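Long-range contacts in putative peptidyl-arginine deiminase (Chlorobium tepidum, PDB 1XKN), which probably hydrolyses guanidino groups as a deiminase of agmatine or peptidyl-arginine: residues 3-8 against 104-109; 47-52 against 293-298; 165-170 against 199-204; 208-213 against 240-245. All blocks are in the same frame, centred on the assembly; numbering follows the deposited sequence.

Contact 1 (3-8 against 104-109); sequences EPTYFM and IRTQDG
An antiparallel edge pairing joins strand 5-7, near the N terminus, to strand 104-107: Tyr6 and Arg105 sit side by side across it as a non-hydrogen-bonded pair, between the hydrogen-bonded pairs Thr5-Thr106 and Phe7-Ile104. Strand 5-7 is thereby an edge strand of a mixed sheet, next to 101-107, in this alpha-beta deiminase-family fold. Thr5 N gives to Thr106 O at 3.0 Å and Thr106 N returns to Thr5 O, both nearly straight. At the other end the bond from Ile104 N to Phe7 O is short, 2.7 Å, whereas the one from Phe7 N to Ile104 O is bent to 133° at the hydrogen. On the face carrying Tyr6 and Arg105, CG of Tyr6 lies beside the backbone N (chi1 -60°), and ring atom CE2 comes to 3.7 Å from Arg105 CG, alongside the aliphatic part of the arginine. Ring and guanidinium planes are 30° apart. Arg105 NH2 is salt-bridged to Asp112 on strand 110-119. Farther along, the extended Gln107 side chain runs beside Pro4, its NE2 3.3 Å from Pro4 CD. On the other face the edge of the Phe7 ring meets Ile104, CD2 to CG1 at 4.1 Å. A water ties the two polar ends together: it accepts from Arg105 NH1 at 2.8 Å, in the guanidinium plane, and is hydrogen-bonded to Tyr6 OH at 2.7 Å.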
loop_
_atom_site.group_PDB
_atom_site.type_symbol
_atom_site.label_atom_id
_atom_site.label_comp_id
_atom_site.label_asym_id
_atom_site.label_seq_id
_atom_site.Cartn_x
_atom_site.Cartn_y
_atom_site.Cartn_z
ATOM N N GLU A 3 8.232 -21.492 -19.045
ATOM C CA GLU A 3 7.370 -20.762 -18.118
ATOM C C GLU A 3 8.099 -19.498 -17.657
ATOM O O GLU A 3 9.245 -19.562 -17.216
ATOM C CB GLU A 3 7.035 -21.636 -16.907
ATOM C CG GLU A 3 5.940 -21.073 -16.012
ATOM C CD GLU A 3 4.540 -21.340 -16.544
ATOM O OE1 GLU A 3 4.247 -20.953 -17.696
ATOM O OE2 GLU A 3 3.729 -21.933 -15.803
ATOM N N PRO A 4 7.443 -18.331 -17.748
ATOM C CA PRO A 4 8.096 -17.086 -17.326
ATOM C C PRO A 4 8.265 -16.953 -15.819
ATOM O O PRO A 4 7.608 -17.649 -15.048
ATOM C CB PRO A 4 7.168 -16.011 -17.883
ATOM C CG PRO A 4 5.819 -16.652 -17.732
ATOM C CD PRO A 4 6.074 -18.067 -18.230
ATOM N N THR A 5 9.175 -16.079 -15.402
ATOM C CA THR A 5 9.360 -15.829 -13.984
ATOM C C THR A 5 9.038 -14.358 -13.786
ATOM O O THR A 5 9.098 -13.564 -14.730
ATOM C CB THR A 5 10.799 -16.131 -13.497
ATOM O OG1 THR A 5 11.746 -15.368 -14.252
ATOM C CG2 THR A 5 11.103 -17.615 -13.641
ATOM N N TYR A 6 8.662 -13.997 -12.567
ATOM C CA TYR A 6 8.323 -12.614 -12.279
ATOM C C TYR A 6 9.129 -12.087 -11.100
ATOM O O TYR A 6 9.680 -12.852 -10.306
ATOM C CB TYR A 6 6.822 -12.485 -11.985
ATOM C CG TYR A 6 5.919 -12.928 -13.119
ATOM C CD1 TYR A 6 5.375 -14.214 -13.147
ATOM C CD2 TYR A 6 5.625 -12.066 -14.177
ATOM C CE1 TYR A 6 4.561 -14.630 -14.203
ATOM C CE2 TYR A 6 4.814 -12.474 -15.240
ATOM C CZ TYR A 6 4.286 -13.757 -15.245
ATOM O OH TYR A 6 3.487 -14.172 -16.294
ATOM N N PHE A 7 9.207 -10.766 -11.011
ATOM C CA PHE A 7 9.918 -10.097 -9.935
ATOM C C PHE A 7 9.095 -8.887 -9.534
ATOM O O PHE A 7 8.676 -8.101 -10.388
ATOM C CB PHE A 7 11.305 -9.644 -10.406
ATOM C CG PHE A 7 12.000 -8.712 -9.449
ATOM C CD1 PHE A 7 12.450 -9.166 -8.213
ATOM C CD2 PHE A 7 12.187 -7.374 -9.780
ATOM C CE1 PHE A 7 13.078 -8.299 -7.317
ATOM C CE2 PHE A 7 12.812 -6.496 -8.892
ATOM C CZ PHE A 7 13.256 -6.962 -7.660
HETATM N N MSE A 8 8.835 -8.759 -8.237
HETATM C CA MSE A 8 8.091 -7.618 -7.736
HETATM C C MSE A 8 9.074 -6.715 -7.011
HETATM O O MSE A 8 9.600 -7.075 -5.955
HETATM C CB MSE A 8 6.991 -8.044 -6.764
HETATM C CG MSE A 8 6.086 -6.881 -6.379
HETATM SE SE MSE A 8 4.766 -7.325 -5.047
HETATM C CE MSE A 8 4.546 -5.612 -4.189
ATOM N N ILE A 104 8.099 -7.350 -12.960
ATOM C CA ILE A 104 8.969 -7.459 -14.122
ATOM C C ILE A 104 8.922 -8.914 -14.564
ATOM O O ILE A 104 9.183 -9.820 -13.769
ATOM C CB ILE A 104 10.439 -7.094 -13.790
ATOM C CG1 ILE A 104 10.511 -5.697 -13.168
ATOM C CG2 ILE A 104 11.292 -7.168 -15.055
ATOM C CD1 ILE A 104 9.848 -4.614 -13.997
ATOM N N ARG A 105 8.578 -9.135 -15.828
ATOM C CA ARG A 105 8.493 -10.483 -16.373
ATOM C C ARG A 105 9.748 -10.847 -17.150
ATOM O O ARG A 105 10.242 -10.057 -17.954
ATOM C CB ARG A 105 7.276 -10.604 -17.297
ATOM C CG ARG A 105 7.162 -11.953 -17.997
ATOM C CD ARG A 105 5.881 -12.072 -18.817
ATOM N NE ARG A 105 5.803 -11.100 -19.905
ATOM C CZ ARG A 105 4.768 -10.997 -20.734
ATOM N NH1 ARG A 105 3.726 -11.807 -20.597
ATOM N NH2 ARG A 105 4.770 -10.084 -21.698
ATOM N N THR A 106 10.270 -12.042 -16.895
ATOM C CA THR A 106 11.450 -12.520 -17.605
ATOM C C THR A 106 11.094 -13.823 -18.308
ATOM O O THR A 106 10.593 -14.761 -17.684
ATOM C CB THR A 106 12.638 -12.784 -16.655
ATOM O OG1 THR A 106 13.076 -11.548 -16.076
ATOM C CG2 THR A 106 13.803 -13.409 -17.419
ATOM N N GLN A 107 11.349 -13.868 -19.609
ATOM C CA GLN A 107 11.061 -15.052 -20.397
ATOM C C GLN A 107 11.913 -15.043 -21.657
ATOM O O GLN A 107 11.972 -14.044 -22.371
ATOM C CB GLN A 107 9.577 -15.088 -20.753
ATOM C CG GLN A 107 9.145 -16.292 -21.558
ATOM C CD GLN A 107 7.655 -16.524 -21.453
ATOM O OE1 GLN A 107 6.864 -15.584 -21.542
ATOM N NE2 GLN A 107 7.261 -17.779 -21.270
ATOM N N ASP A 108 12.588 -16.159 -21.909
ATOM C CA ASP A 108 13.446 -16.300 -23.077
ATOM C C ASP A 108 14.483 -15.189 -23.181
ATOM O O ASP A 108 14.772 -14.692 -24.270
ATOM C CB ASP A 108 12.596 -16.345 -24.343
ATOM C CG ASP A 108 11.673 -17.546 -24.373
ATOM O OD1 ASP A 108 12.184 -18.686 -24.374
ATOM O OD2 ASP A 108 10.441 -17.353 -24.384
ATOM N N GLY A 109 15.036 -14.801 -22.036
ATOM C CA GLY A 109 16.057 -13.771 -22.006
ATOM C C GLY A 109 15.570 -12.346 -22.171
ATOM O O GLY A 109 16.376 -11.416 -22.210
HETATM O O HOH W 1 3.186 -14.113 -19.017
#

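Contact 2 (47-52 against 293-298); sequences LSRSET and NTVVLV
Ser50 holds OG anti to its backbone N (chi1 171°), directed at the backbone of Asn293 and Thr294, and Glu51 sets CG between its backbone N and carbonyl carbon (chi1 66°), with a bend at chi2 that carries CD back toward Asn293. The end of helix 36-50 here packs against the residues that lead into strand 295-300, two side-chain oxygens receiving successive backbone N-H groups. Thr294 N donates to Ser50 OG at 2.9 Å, and Asn293 N donates to Glu51 OE2 at 2.9 Å in a nearly straight bond that uses the syn lone pair. Ser50 OG in turn donates to Glu51 OE2 at 2.8 Å, on the anti side and somewhat out of the carboxylate plane. OE2 is therefore gripped by two donors, which should fix the rotation of the carboxylate and stabilise its negative charge. The Glu51 and Asn293 side chains cross at about a right angle, OE2 lying 3.3 Å from Asn293 CG. Thr294 packs its hydroxyl against the serine methylene, OG1 to Ser50 CB at 3.1 Å. Deeper in, Leu47 CD2 meets Leu297 CD1 at 3.6 Å, an apolar contact between buried side chains. The carboxylate's other oxygen, OE1, bonds to Thr18 OG1 and His15 ND1, while Asn293 OD1 accepts from His15 N. The C-terminal end of helix 36-50 is thus joined both to strand 15-21 and to the start of strand 295-300, whose Leu297 also packs on Leu43 and Gln46 of that helix and on Val323 of strand 321-326.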
loop_
_atom_site.group_PDB
_atom_site.type_symbol
_atom_site.label_atom_id
_atom_site.label_comp_id
_atom_site.label_asym_id
_atom_site.label_seq_id
_atom_site.Cartn_x
_atom_site.Cartn_y
_atom_site.Cartn_z
ATOM N N LEU A 47 3.480 14.027 -3.385
ATOM C CA LEU A 47 3.989 13.059 -4.345
ATOM C C LEU A 47 4.542 13.730 -5.596
ATOM O O LEU A 47 5.544 13.278 -6.155
ATOM C CB LEU A 47 2.893 12.070 -4.746
ATOM C CG LEU A 47 2.438 11.096 -3.659
ATOM C CD1 LEU A 47 1.209 10.347 -4.136
ATOM C CD2 LEU A 47 3.563 10.132 -3.318
ATOM N N SER A 48 3.899 14.812 -6.031
ATOM C CA SER A 48 4.346 15.510 -7.235
ATOM C C SER A 48 5.711 16.174 -7.057
ATOM O O SER A 48 6.349 16.554 -8.034
ATOM C CB SER A 48 3.304 16.549 -7.685
ATOM O OG SER A 48 3.221 17.650 -6.801
ATOM N N ARG A 49 6.156 16.311 -5.814
ATOM C CA ARG A 49 7.459 16.906 -5.545
ATOM C C ARG A 49 8.536 15.873 -5.856
ATOM O O ARG A 49 9.684 16.212 -6.154
ATOM C CB ARG A 49 7.570 17.302 -4.071
ATOM C CG ARG A 49 6.609 18.385 -3.625
ATOM C CD ARG A 49 6.773 18.637 -2.136
ATOM N NE ARG A 49 8.142 19.035 -1.815
ATOM C CZ ARG A 49 8.780 18.689 -0.703
ATOM N NH1 ARG A 49 8.174 17.931 0.203
ATOM N NH2 ARG A 49 10.025 19.099 -0.493
ATOM N N SER A 50 8.138 14.606 -5.805
ATOM C CA SER A 50 9.042 13.484 -6.007
ATOM C C SER A 50 9.002 12.797 -7.368
ATOM O O SER A 50 10.044 12.440 -7.924
ATOM C CB SER A 50 8.764 12.437 -4.923
ATOM O OG SER A 50 9.448 11.224 -5.172
ATOM N N GLU A 51 7.802 12.612 -7.905
ATOM C CA GLU A 51 7.668 11.904 -9.165
ATOM C C GLU A 51 6.315 12.163 -9.814
ATOM O O GLU A 51 5.507 12.951 -9.312
ATOM C CB GLU A 51 7.830 10.399 -8.901
ATOM C CG GLU A 51 6.699 9.806 -8.038
ATOM C CD GLU A 51 7.176 8.798 -7.003
ATOM O OE1 GLU A 51 6.515 7.747 -6.841
ATOM O OE2 GLU A 51 8.197 9.058 -6.328
ATOM N N THR A 52 6.085 11.493 -10.938
ATOM C CA THR A 52 4.831 11.598 -11.672
ATOM C C THR A 52 3.720 11.006 -10.817
ATOM O O THR A 52 3.923 10.004 -10.122
ATOM C CB THR A 52 4.901 10.805 -12.991
ATOM O OG1 THR A 52 5.946 11.335 -13.816
ATOM C CG2 THR A 52 3.575 10.888 -13.735
ATOM N N ASN A 293 10.009 8.268 -4.245
ATOM C CA ASN A 293 11.404 8.443 -4.638
ATOM C C ASN A 293 12.216 9.373 -3.743
ATOM O O ASN A 293 13.306 9.017 -3.302
ATOM C CB ASN A 293 11.498 8.933 -6.090
ATOM C CG ASN A 293 11.129 7.863 -7.098
ATOM O OD1 ASN A 293 10.925 6.698 -6.748
ATOM N ND2 ASN A 293 11.051 8.252 -8.367
ATOM N N THR A 294 11.689 10.560 -3.463
ATOM C CA THR A 294 12.426 11.523 -2.646
ATOM C C THR A 294 11.841 11.774 -1.264
ATOM O O THR A 294 12.431 12.499 -0.459
ATOM C CB THR A 294 12.514 12.885 -3.347
ATOM O OG1 THR A 294 11.209 13.471 -3.410
ATOM C CG2 THR A 294 13.054 12.722 -4.749
ATOM N N VAL A 295 10.684 11.187 -0.988
ATOM C CA VAL A 295 10.045 11.398 0.299
ATOM C C VAL A 295 9.316 10.165 0.791
ATOM O O VAL A 295 8.997 9.260 0.023
ATOM C CB VAL A 295 9.010 12.553 0.229
ATOM C CG1 VAL A 295 9.700 13.861 -0.127
ATOM C CG2 VAL A 295 7.935 12.230 -0.807
ATOM N N VAL A 296 9.081 10.133 2.096
ATOM C CA VAL A 296 8.331 9.059 2.716
ATOM C C VAL A 296 7.181 9.806 3.370
ATOM O O VAL A 296 7.400 10.737 4.147
ATOM C CB VAL A 296 9.158 8.307 3.775
ATOM C CG1 VAL A 296 8.305 7.211 4.417
ATOM C CG2 VAL A 296 10.389 7.688 3.118
ATOM N N LEU A 297 5.961 9.416 3.026
ATOM C CA LEU A 297 4.775 10.071 3.553
ATOM C C LEU A 297 4.167 9.227 4.659
ATOM O O LEU A 297 3.746 8.096 4.436
ATOM C CB LEU A 297 3.771 10.298 2.420
ATOM C CG LEU A 297 4.370 11.048 1.217
ATOM C CD1 LEU A 297 3.329 11.168 0.116
ATOM C CD2 LEU A 297 4.856 12.421 1.649
ATOM N N VAL A 298 4.127 9.797 5.857
ATOM C CA VAL A 298 3.616 9.098 7.024
ATOM C C VAL A 298 2.309 9.687 7.531
ATOM O O VAL A 298 2.181 10.902 7.686
ATOM C CB VAL A 298 4.645 9.156 8.166
ATOM C CG1 VAL A 298 4.178 8.319 9.340
ATOM C CG2 VAL A 298 5.992 8.682 7.656
#

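Contact 3 (165-170 against 199-204); sequences AGLLLT and IEKVLW
Strands 167-170 and 201-204 run parallel, 4.8 Å apart at their closest and 23° from exact alignment, paired from Leu167-Lys201 to Thr170-Trp204. With helix 186-197 in the connection between them, they form a beta-alpha-beta unit. The ladder opens at Gly166, whose carbonyl O accepts twice: from Lys201 N at 3.0 Å, nearly along the C=O axis, and from Glu200 N at 2.8 Å on a lone pair. Gly166 has a positive phi, and the Glu200 carboxylate lies where a side chain would begin, OE1 being 3.4 Å from Gly166 CA; both circumstances suit glycine. Leu168 N donates to Lys201 O, Leu203 N reaches Leu168 O in an almost straight bond, and Thr170 N bonds to Leu203 O, the pairing continuing to Leu205. On the face of Leu167, Leu169, Lys201 and Leu203, Leu167 CD2 rests 3.8 Å from Lys201 CB, while Lys201 NZ hydrogen-bonds to Thr257 O; beside them Leu169 and Leu203 cross obliquely. The opposite face packs toward helix 186-197, where Leu168 CD2 touches Val202 CG1 at 4.1 Å. Trp204 donates through NE1 to Glu190 of that helix. Thr170 OG1, bonded to Ala159 O, is anti to the backbone N (chi1 -170°), which leaves CG2 between N and the carbonyl carbon. That methyl makes a CH-pi contact over the indole face: CG2 stands 3.9 Å from the centroid of the Trp204 six-membered ring, 20° off its normal.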
loop_
_atom_site.group_PDB
_atom_site.type_symbol
_atom_site.label_atom_id
_atom_site.label_comp_id
_atom_site.label_asym_id
_atom_site.label_seq_id
_atom_site.Cartn_x
_atom_site.Cartn_y
_atom_site.Cartn_z
ATOM N N ALA A 165 13.906 -9.186 -2.583
ATOM C CA ALA A 165 14.959 -10.169 -2.774
ATOM C C ALA A 165 14.495 -11.586 -2.473
ATOM O O ALA A 165 15.313 -12.465 -2.198
ATOM C CB ALA A 165 16.163 -9.816 -1.908
ATOM N N GLY A 166 13.185 -11.809 -2.506
ATOM C CA GLY A 166 12.682 -13.150 -2.262
ATOM C C GLY A 166 11.770 -13.350 -1.069
ATOM O O GLY A 166 11.125 -14.396 -0.957
ATOM N N LEU A 167 11.717 -12.373 -0.172
ATOM C CA LEU A 167 10.860 -12.485 0.999
ATOM C C LEU A 167 9.555 -11.738 0.806
ATOM O O LEU A 167 9.509 -10.702 0.145
ATOM C CB LEU A 167 11.558 -11.926 2.239
ATOM C CG LEU A 167 12.927 -12.499 2.608
ATOM C CD1 LEU A 167 13.401 -11.840 3.896
ATOM C CD2 LEU A 167 12.840 -14.005 2.771
ATOM N N LEU A 168 8.491 -12.285 1.384
ATOM C CA LEU A 168 7.175 -11.663 1.328
ATOM C C LEU A 168 6.550 -11.823 2.707
ATOM O O LEU A 168 6.428 -12.937 3.226
ATOM C CB LEU A 168 6.295 -12.314 0.252
ATOM C CG LEU A 168 4.882 -11.733 0.106
ATOM C CD1 LEU A 168 4.388 -11.913 -1.321
ATOM C CD2 LEU A 168 3.929 -12.400 1.095
ATOM N N LEU A 169 6.183 -10.690 3.295
ATOM C CA LEU A 169 5.574 -10.644 4.620
ATOM C C LEU A 169 4.062 -10.491 4.472
ATOM O O LEU A 169 3.589 -9.679 3.676
ATOM C CB LEU A 169 6.141 -9.452 5.397
ATOM C CG LEU A 169 5.744 -9.288 6.862
ATOM C CD1 LEU A 169 6.342 -10.429 7.670
ATOM C CD2 LEU A 169 6.243 -7.947 7.394
ATOM N N THR A 170 3.303 -11.273 5.234
ATOM C CA THR A 170 1.844 -11.201 5.170
ATOM C C THR A 170 1.252 -11.619 6.512
ATOM O O THR A 170 1.985 -11.784 7.488
ATOM C CB THR A 170 1.299 -12.113 4.040
ATOM O OG1 THR A 170 -0.096 -11.860 3.843
ATOM C CG2 THR A 170 1.495 -13.584 4.389
ATOM N N ILE A 199 8.520 -14.821 -5.522
ATOM C CA ILE A 199 9.153 -14.834 -4.212
ATOM C C ILE A 199 9.564 -16.254 -3.821
ATOM O O ILE A 199 9.116 -17.230 -4.432
ATOM C CB ILE A 199 8.237 -14.193 -3.138
ATOM C CG1 ILE A 199 6.836 -14.803 -3.176
ATOM C CG2 ILE A 199 8.164 -12.689 -3.367
ATOM C CD1 ILE A 199 6.723 -16.127 -2.448
ATOM N N GLU A 200 10.440 -16.363 -2.825
ATOM C CA GLU A 200 10.951 -17.658 -2.384
ATOM C C GLU A 200 10.518 -18.094 -0.993
ATOM O O GLU A 200 10.422 -19.293 -0.720
ATOM C CB GLU A 200 12.482 -17.667 -2.434
ATOM C CG GLU A 200 13.071 -17.870 -3.821
ATOM C CD GLU A 200 12.785 -16.722 -4.760
ATOM O OE1 GLU A 200 13.267 -15.600 -4.497
ATOM O OE2 GLU A 200 12.081 -16.945 -5.766
ATOM N N LYS A 201 10.272 -17.131 -0.113
ATOM C CA LYS A 201 9.865 -17.447 1.250
ATOM C C LYS A 201 8.759 -16.522 1.725
ATOM O O LYS A 201 8.868 -15.301 1.621
ATOM C CB LYS A 201 11.071 -17.333 2.194
ATOM C CG LYS A 201 10.793 -17.742 3.642
ATOM C CD LYS A 201 12.060 -17.644 4.482
ATOM C CE LYS A 201 11.844 -18.139 5.904
ATOM N NZ LYS A 201 13.099 -18.024 6.714
ATOM N N VAL A 202 7.689 -17.117 2.240
ATOM C CA VAL A 202 6.568 -16.357 2.758
ATOM C C VAL A 202 6.630 -16.364 4.276
ATOM O O VAL A 202 6.692 -17.425 4.904
ATOM C CB VAL A 202 5.215 -16.953 2.312
ATOM C CG1 VAL A 202 4.071 -16.118 2.866
ATOM C CG2 VAL A 202 5.149 -17.008 0.793
ATOM N N LEU A 203 6.626 -15.172 4.859
ATOM C CA LEU A 203 6.683 -15.017 6.307
ATOM C C LEU A 203 5.285 -14.682 6.806
ATOM O O LEU A 203 4.774 -13.585 6.563
ATOM C CB LEU A 203 7.652 -13.888 6.667
ATOM C CG LEU A 203 9.094 -14.020 6.172
ATOM C CD1 LEU A 203 9.837 -12.722 6.428
ATOM C CD2 LEU A 203 9.782 -15.182 6.876
ATOM N N TRP A 204 4.670 -15.623 7.511
ATOM C CA TRP A 204 3.316 -15.428 8.013
ATOM C C TRP A 204 3.193 -14.875 9.423
ATOM O O TRP A 204 3.487 -15.570 10.397
ATOM C CB TRP A 204 2.534 -16.743 7.956
ATOM C CG TRP A 204 2.331 -17.292 6.588
ATOM C CD1 TRP A 204 3.198 -18.064 5.871
ATOM C CD2 TRP A 204 1.161 -17.139 5.776
ATOM N NE1 TRP A 204 2.636 -18.407 4.660
ATOM C CE2 TRP A 204 1.388 -17.847 4.576
ATOM C CE3 TRP A 204 -0.057 -16.466 5.946
ATOM C CZ2 TRP A 204 0.441 -17.909 3.552
ATOM C CZ3 TRP A 204 -1.002 -16.526 4.925
ATOM C CH2 TRP A 204 -0.744 -17.242 3.741
#

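Contact 4 (208-213 against 240-245)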
loop_
_atom_site.group_PDB
_atom_site.type_symbol
_atom_site.label_atom_id
_atom_site.label_comp_id
_atom_site.label_asym_id
_atom_site.label_seq_id
_atom_site.Cartn_x
_atom_site.Cartn_y
_atom_site.Cartn_z
ATOM N N GLY A 208 -3.999 -8.739 13.099
ATOM C CA GLY A 208 -3.737 -7.338 12.820
ATOM C C GLY A 208 -4.170 -6.448 13.971
ATOM O O GLY A 208 -4.280 -6.914 15.108
ATOM N N ILE A 209 -4.428 -5.173 13.682
ATOM C CA ILE A 209 -4.830 -4.217 14.716
ATOM C C ILE A 209 -6.339 -4.023 14.834
ATOM O O ILE A 209 -7.113 -4.497 14.003
ATOM C CB ILE A 209 -4.181 -2.832 14.489
ATOM C CG1 ILE A 209 -4.709 -2.205 13.195
ATOM C CG2 ILE A 209 -2.663 -2.980 14.436
ATOM C CD1 ILE A 209 -4.184 -0.798 12.925
ATOM N N ALA A 210 -6.745 -3.307 15.878
ATOM C CA ALA A 210 -8.155 -3.047 16.144
ATOM C C ALA A 210 -8.798 -2.051 15.184
ATOM O O ALA A 210 -8.138 -1.148 14.666
ATOM C CB ALA A 210 -8.325 -2.555 17.581
ATOM N N GLY A 211 -10.099 -2.231 14.964
ATOM C CA GLY A 211 -10.858 -1.348 14.090
ATOM C C GLY A 211 -10.590 -1.542 12.609
ATOM O O GLY A 211 -11.109 -0.806 11.773
ATOM N N ASP A 212 -9.789 -2.553 12.295
ATOM C CA ASP A 212 -9.405 -2.866 10.925
ATOM C C ASP A 212 -10.449 -3.714 10.191
ATOM O O ASP A 212 -10.778 -4.818 10.623
ATOM C CB ASP A 212 -8.042 -3.567 10.967
ATOM C CG ASP A 212 -7.578 -4.034 9.615
ATOM O OD1 ASP A 212 -7.881 -3.358 8.607
ATOM O OD2 ASP A 212 -6.881 -5.070 9.568
ATOM N N ASP A 213 -10.968 -3.184 9.084
ATOM C CA ASP A 213 -11.979 -3.872 8.280
ATOM C C ASP A 213 -11.385 -4.743 7.172
ATOM O O ASP A 213 -12.125 -5.355 6.399
ATOM C CB ASP A 213 -12.934 -2.855 7.646
ATOM C CG ASP A 213 -14.312 -2.863 8.285
ATOM O OD1 ASP A 213 -15.202 -2.160 7.769
ATOM O OD2 ASP A 213 -14.507 -3.567 9.297
ATOM N N ASP A 240 -4.156 -1.602 26.296
ATOM C CA ASP A 240 -4.663 -1.325 24.960
ATOM C C ASP A 240 -4.944 -2.620 24.204
ATOM O O ASP A 240 -4.206 -3.595 24.334
ATOM C CB ASP A 240 -3.657 -0.496 24.171
ATOM C CG ASP A 240 -4.180 -0.117 22.803
ATOM O OD1 ASP A 240 -5.059 0.765 22.732
ATOM O OD2 ASP A 240 -3.720 -0.709 21.807
ATOM N N GLU A 241 -6.001 -2.612 23.397
ATOM C CA GLU A 241 -6.401 -3.785 22.626
ATOM C C GLU A 241 -5.334 -4.324 21.671
ATOM O O GLU A 241 -5.309 -5.522 21.378
ATOM C CB GLU A 241 -7.676 -3.477 21.833
ATOM C CG GLU A 241 -8.921 -3.258 22.689
ATOM C CD GLU A 241 -8.748 -2.156 23.720
ATOM O OE1 GLU A 241 -8.316 -1.041 23.345
ATOM O OE2 GLU A 241 -9.055 -2.398 24.910
ATOM N N ASN A 242 -4.455 -3.455 21.182
ATOM C CA ASN A 242 -3.416 -3.889 20.255
ATOM C C ASN A 242 -2.162 -4.419 20.930
ATOM O O ASN A 242 -1.278 -4.960 20.264
ATOM C CB ASN A 242 -3.022 -2.751 19.310
ATOM C CG ASN A 242 -4.151 -2.345 18.389
ATOM O OD1 ASN A 242 -4.851 -3.196 17.831
ATOM N ND2 ASN A 242 -4.325 -1.042 18.207
ATOM N N TYR A 243 -2.081 -4.274 22.249
ATOM C CA TYR A 243 -0.901 -4.728 22.980
ATOM C C TYR A 243 -0.535 -6.181 22.680
ATOM O O TYR A 243 0.562 -6.466 22.207
ATOM C CB TYR A 243 -1.113 -4.563 24.488
ATOM C CG TYR A 243 0.134 -4.827 25.304
ATOM C CD1 TYR A 243 1.191 -3.916 25.307
ATOM C CD2 TYR A 243 0.264 -5.991 26.063
ATOM C CE1 TYR A 243 2.348 -4.153 26.045
ATOM C CE2 TYR A 243 1.420 -6.240 26.806
ATOM C CZ TYR A 243 2.456 -5.317 26.791
ATOM O OH TYR A 243 3.604 -5.550 27.517
ATOM N N LYS A 244 -1.458 -7.096 22.956
ATOM C CA LYS A 244 -1.211 -8.518 22.733
ATOM C C LYS A 244 -0.856 -8.889 21.287
ATOM O O LYS A 244 0.189 -9.496 21.038
ATOM C CB LYS A 244 -2.422 -9.331 23.209
ATOM C CG LYS A 244 -2.311 -10.832 23.008
ATOM C CD LYS A 244 -3.482 -11.539 23.671
ATOM C CE LYS A 244 -3.456 -13.038 23.417
ATOM N NZ LYS A 244 -3.641 -13.360 21.976
ATOM N N PRO A 245 -1.709 -8.523 20.316
ATOM C CA PRO A 245 -1.452 -8.841 18.906
ATOM C C PRO A 245 -0.093 -8.354 18.406
ATOM O O PRO A 245 0.625 -9.083 17.721
ATOM C CB PRO A 245 -2.604 -8.150 18.179
ATOM C CG PRO A 245 -3.694 -8.145 19.193
ATOM C CD PRO A 245 -2.969 -7.772 20.452
HETATM O O HOH W 2 -6.018 -0.005 16.197
#
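Two turns face each other here: a type II beta turn from Ile209 to Asp212 in the loop after strand 201-205, and a type I turn from Asp240 to Tyr243 that leads into helix 243-253. The closest CA atoms are those of Ile209 and Asn242, 5.7 Å apart. Asn242 carries the contact. Its CG lies beside the backbone N, anti to the carbonyl carbon (chi1 -65°), and the amide extends to the opposing loop, where OD1 accepts from Ala210 N at 2.7 Å. The donor lies in the plane of the amide carbonyl, on a lone pair, although the bond is bent to 149° at the hydrogen. The same oxygen is bordered by carbon, 3.3 Å from Ile209 CA and 3.5 Å from Ala210 CB. The amide nitrogen works through a water, which accepts from Asn242 ND2 at 2.8 Å and donates to Ala210 O at 2.9 Å. At the helix side Pro245 CB packs against Gly208 O at 3.7 Å. Asn242 is itself positioned by Asp240, whose OD2 takes Asn242 N at 2.9 Å in a capping bond that makes an Asx turn, met from above the carboxylate plane; Asp240 OD1 forms a salt bridge with Arg281, as does Glu241 OE1. A single asparagine amide thus satisfies both the N-H and, by way of water, the C=O of Ala210. Holding both ends of the amide should fix its orientation, and the approach to the helix is secured to the loop by neutral, directional bonds, while Asp240 and Glu241 are paired with Arg281.

From the N terminus, the chain first sets down strand 5-7, and contact 1 closes when strand 101-107 pairs with it. Before that happens, 47-52 has already passed, but its partner 293-298 comes far later, so contacts 1 and 2 cross. Contact 2 spans the longest loop, joining the end of helix 36-50 to strand 295-300. Within that span, contact 3 closes the short connection from strand 167-171 to 201-205, and contact 4 follows in series, joining the next loop to the start of helix 243-253. Contacts 1 and 3 have centres about 18 Å apart, while contacts 1 and 4 lie on opposite sides of the chain's centre, about 38 Å apart between centres.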